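Local coordinates for nitrogenase molybdenum-iron protein alpha chain (Clostridium pasteurianum, PDB 4WES) that reduces dinitrogen to ammonia at its iron-molybdenum cofactor, as the alpha subunit of the nitrogenase molybdenum-iron protein, at the interface of chains A and B. Numbering follows the deposited sequence. Chains: chain A, Nitrogenase molybdenum-iron protein alpha chain; chain B, Nitrogenase molybdenum-iron protein beta chain.

Contact 1: the interface of chains A and B. Residues chain A 52-53, 55-56, 82-83; chain B 47, 51.
At the P-cluster seam of the alpha-beta pair, the beta helix 46-60 lies against the alpha segment that leads into helix 54-63, with its cluster cysteine A:Cys53. B:Tyr51, one of the residues lining the [8Fe-7S] cluster pocket, has A:Tyr82 over one face of its ring and A:Ala56 at its hydroxyl end. The methylene CB of A:Tyr82 sits 3.5 Å from the centroid of the B:Tyr51 ring, displaced toward the rim, in a CH-pi contact. The two tyrosine side chains run past each other in opposite directions, which brings ring atom CG of A:Tyr82 to 3.6 Å from CB of B:Tyr51. With CG anti to its carbonyl carbon (chi1 -78°), B:Tyr51 sends its phenol tip into alpha, where OH lies 3.4 Å from the methyl CB of A:Ala56. The methyl CG2 of A:Thr83 stands 3.5 Å from B:Tyr51 OH. One turn earlier on the beta helix, B:Gly47 brings its CA to 3.7 Å from CB of A:Cys53, which the lack of a side chain probably allows. The cluster-binding sulfur SG of A:Cys53 accepts a long bond from the backbone N of A:Ala56 (3.5 Å, 160° at H), which may help orient the sulfur and temper its charge. The arrangement illustrates how apolar packing can surround a shared cofactor: it joins the subunits beside the cluster and may help keep a cysteine ligand in position.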
# COMPACT_ATOMS: atom_id res chain seq x y z
N GLY A 52 -2.41 -33.00 15.03
CA GLY A 52 -1.11 -32.55 15.52
C GLY A 52 -0.57 -33.47 16.59
O GLY A 52 -0.92 -34.64 16.65
N CYS A 53 0.28 -32.90 17.44
CA CYS A 53 1.08 -33.68 18.37
C CYS A 53 0.79 -33.33 19.83
O CYS A 53 0.08 -32.38 20.16
CB CYS A 53 2.56 -33.49 18.10
SG CYS A 53 3.13 -31.80 18.47
N TYR A 55 2.79 -32.06 22.06
CA TYR A 55 3.35 -30.78 22.43
C TYR A 55 2.37 -29.66 22.09
O TYR A 55 2.14 -28.75 22.88
CB TYR A 55 4.70 -30.56 21.74
CG TYR A 55 5.11 -29.12 21.67
CD1 TYR A 55 4.80 -28.34 20.57
CD2 TYR A 55 5.78 -28.50 22.73
CE1 TYR A 55 5.14 -27.03 20.50
CE2 TYR A 55 6.12 -27.17 22.67
CZ TYR A 55 5.82 -26.41 21.56
OH TYR A 55 6.20 -25.10 21.50
N ALA A 56 1.71 -29.75 20.92
CA ALA A 56 0.67 -28.79 20.58
C ALA A 56 -0.42 -28.79 21.64
O ALA A 56 -0.84 -27.74 22.13
CB ALA A 56 0.10 -29.11 19.20
N TYR A 82 6.02 -22.24 15.60
CA TYR A 82 4.68 -22.61 15.18
C TYR A 82 3.63 -22.44 16.28
O TYR A 82 2.44 -22.65 16.01
CB TYR A 82 4.70 -24.02 14.57
CG TYR A 82 5.50 -24.05 13.31
CD1 TYR A 82 5.12 -23.29 12.21
CD2 TYR A 82 6.64 -24.82 13.19
CE1 TYR A 82 5.87 -23.26 11.04
CE2 TYR A 82 7.40 -24.79 12.02
CZ TYR A 82 7.01 -24.03 10.95
OH TYR A 82 7.72 -23.99 9.76
N THR A 83 4.05 -21.93 17.45
CA THR A 83 3.13 -21.52 18.50
C THR A 83 3.10 -20.01 18.68
O THR A 83 2.53 -19.50 19.65
CB THR A 83 3.40 -22.24 19.82
OG1 THR A 83 4.69 -21.87 20.35
CG2 THR A 83 3.29 -23.75 19.65
N GLY B 47 2.87 -33.79 14.22
CA GLY B 47 2.77 -32.37 14.55
C GLY B 47 3.56 -31.48 13.63
O GLY B 47 3.12 -30.40 13.27
N TYR B 51 2.00 -28.45 11.30
CA TYR B 51 2.48 -27.08 11.43
C TYR B 51 3.06 -26.54 10.14
O TYR B 51 2.89 -25.37 9.78
CB TYR B 51 3.53 -26.99 12.53
CG TYR B 51 3.06 -26.97 13.96
CD1 TYR B 51 1.81 -26.48 14.34
CD2 TYR B 51 3.94 -27.30 14.98
CE1 TYR B 51 1.44 -26.35 15.67
CE2 TYR B 51 3.59 -27.18 16.32
CZ TYR B 51 2.36 -26.69 16.66
OH TYR B 51 2.05 -26.58 18.00

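Contact 2: the interface of chains A and B. Residues chain A 104, 106, 133-134; chain B 4-5, 12, 15, 17, 375.
The phenol OH of A:Tyr104 is 2.7 Å from the hydroxyl OG1 of B:Thr5, near the start of the beta chain, in a hydrogen bond whose donor is not decided. OG1 lies at the edge of the tyrosine ring and in its plane. The backbone N atoms of B:Ala4 and B:Thr5 are close polar neighbours, each 3.2 Å from A:Tyr104 OH, but the N-H of B:Thr5 is poorly aimed at it. The A:Tyr104 ring also reaches B:Ile17, whose CG2 is 3.8 Å from CD1 of A:Tyr104. A:Phe106 and B:Ile17 form an antiparallel beta bridge, and their side chains lie alongside each other, pointing the same way. The patch exemplifies a hydroxyl pair set at the margin of an apolar seam.

B:Phe375 sits at the middle of the apolar cluster. CD1 of B:Ile17 rests 3.8 Å above the centre of one face of the B:Phe375 ring, while CG2 of B:Thr5 covers the other face toward its rim. A:Phe134 takes both B:Ile17 CD1 and B:Phe375 CE1 at its own edge, and CB of A:Met133 lies over its centre. A water bridges the carbonyl O of A:Met133 and that of B:Ala4. The thioether chain of A:Met133 bends at its last torsion (chi3 72°): it crosses the side chain of B:Arg12 at about a right angle, with A:Met133 SD 3.7 Å from B:Arg12 CD, and its methyl CE meets CE2 of B:Phe375 tip to tip at 3.5 Å.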
# COMPACT_ATOMS: atom_id res chain seq x y z
N TYR A 104 5.01 -12.98 22.45
CA TYR A 104 6.35 -13.54 22.43
C TYR A 104 6.30 -15.06 22.32
O TYR A 104 5.37 -15.68 22.80
CB TYR A 104 7.12 -13.22 23.72
CG TYR A 104 7.29 -11.77 23.99
CD1 TYR A 104 8.43 -11.08 23.63
CD2 TYR A 104 6.31 -11.03 24.65
CE1 TYR A 104 8.59 -9.73 23.90
CE2 TYR A 104 6.47 -9.69 24.92
CZ TYR A 104 7.61 -9.04 24.57
OH TYR A 104 7.74 -7.70 24.84
N PHE A 106 9.25 -18.20 23.35
CA PHE A 106 10.51 -18.44 24.04
C PHE A 106 10.96 -19.86 23.81
O PHE A 106 10.17 -20.77 23.91
CB PHE A 106 10.29 -18.24 25.54
CG PHE A 106 9.81 -16.87 25.92
CD1 PHE A 106 10.69 -15.81 25.97
CD2 PHE A 106 8.49 -16.64 26.20
CE1 PHE A 106 10.24 -14.56 26.31
CE2 PHE A 106 8.03 -15.39 26.59
CZ PHE A 106 8.90 -14.35 26.61
N MET A 133 15.22 -11.48 33.07
CA MET A 133 14.69 -10.47 32.15
C MET A 133 13.25 -10.11 32.45
O MET A 133 12.87 -8.96 32.26
CB MET A 133 14.78 -10.99 30.71
CG MET A 133 16.21 -11.03 30.24
SD MET A 133 16.41 -11.75 28.60
CE MET A 133 15.74 -10.43 27.61
N PHE A 134 12.45 -11.09 32.85
CA PHE A 134 10.98 -10.91 32.84
C PHE A 134 10.29 -11.02 34.17
O PHE A 134 9.16 -10.57 34.30
CB PHE A 134 10.36 -11.89 31.83
CG PHE A 134 10.88 -11.71 30.44
CD1 PHE A 134 10.71 -10.52 29.77
CD2 PHE A 134 11.58 -12.71 29.82
CE1 PHE A 134 11.24 -10.32 28.51
CE2 PHE A 134 12.12 -12.52 28.57
CZ PHE A 134 11.95 -11.33 27.91
N ALA B 4 7.11 -6.00 27.53
CA ALA B 4 8.16 -6.69 28.27
C ALA B 4 9.53 -6.54 27.68
O ALA B 4 10.49 -7.03 28.26
CB ALA B 4 7.81 -8.18 28.43
N THR B 5 9.66 -5.87 26.54
CA THR B 5 10.96 -5.69 25.91
C THR B 5 11.62 -4.40 26.44
O THR B 5 11.11 -3.32 26.17
CB THR B 5 10.80 -5.60 24.39
OG1 THR B 5 10.16 -6.80 23.97
CG2 THR B 5 12.16 -5.47 23.73
N ARG B 12 21.74 -12.12 25.23
CA ARG B 12 21.33 -13.43 25.66
C ARG B 12 22.25 -14.47 25.06
O ARG B 12 22.72 -14.32 23.92
CB ARG B 12 19.88 -13.73 25.20
CG ARG B 12 18.86 -12.98 25.98
CD ARG B 12 17.51 -12.99 25.31
NE ARG B 12 17.47 -12.06 24.19
CZ ARG B 12 17.18 -12.36 22.92
NH1 ARG B 12 16.85 -13.60 22.56
NH2 ARG B 12 17.21 -11.40 22.03
N LEU B 15 18.40 -18.10 25.79
CA LEU B 15 16.97 -17.94 25.52
C LEU B 15 16.76 -17.23 24.20
O LEU B 15 17.15 -16.09 24.02
CB LEU B 15 16.37 -17.10 26.65
CG LEU B 15 14.88 -16.90 26.59
CD1 LEU B 15 14.11 -18.17 26.89
CD2 LEU B 15 14.46 -15.82 27.59
N ILE B 17 14.15 -15.63 21.54
CA ILE B 17 12.88 -14.95 21.66
C ILE B 17 12.49 -14.44 20.29
O ILE B 17 13.25 -13.72 19.67
CB ILE B 17 12.94 -13.75 22.65
CG1 ILE B 17 13.54 -14.15 24.01
CG2 ILE B 17 11.56 -13.14 22.80
CD1 ILE B 17 13.82 -12.96 24.93
N PHE B 375 13.51 -9.79 18.94
CA PHE B 375 13.68 -9.12 20.23
C PHE B 375 14.93 -8.26 20.20
O PHE B 375 14.88 -7.08 20.63
CB PHE B 375 13.71 -10.19 21.34
CG PHE B 375 13.62 -9.65 22.74
CD1 PHE B 375 12.42 -9.62 23.42
CD2 PHE B 375 14.75 -9.23 23.41
CE1 PHE B 375 12.33 -9.18 24.72
CE2 PHE B 375 14.66 -8.78 24.72
CZ PHE B 375 13.46 -8.78 25.38
O HOH W 1 10.83 -7.13 30.97

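About 21 Å separates the C-alpha centres of contact 1 and contact 2, two patches of the same alpha-beta interface that have no residue in common. Contact 1 uses beta helix 46-60 against the start of alpha helix 54-63 and the turn following helix 77-81. Contact 2 instead engages the beta N-terminal segment and helix 374-383 with alpha strand 106-107 and the end of helix 120-134. Polar and water-mediated links at contact 2 complement the apolar packing of contact 1. Together they probably help fix the relative placement of the subunits around the shared P-cluster, in each half of the alpha2-beta2 tetramer.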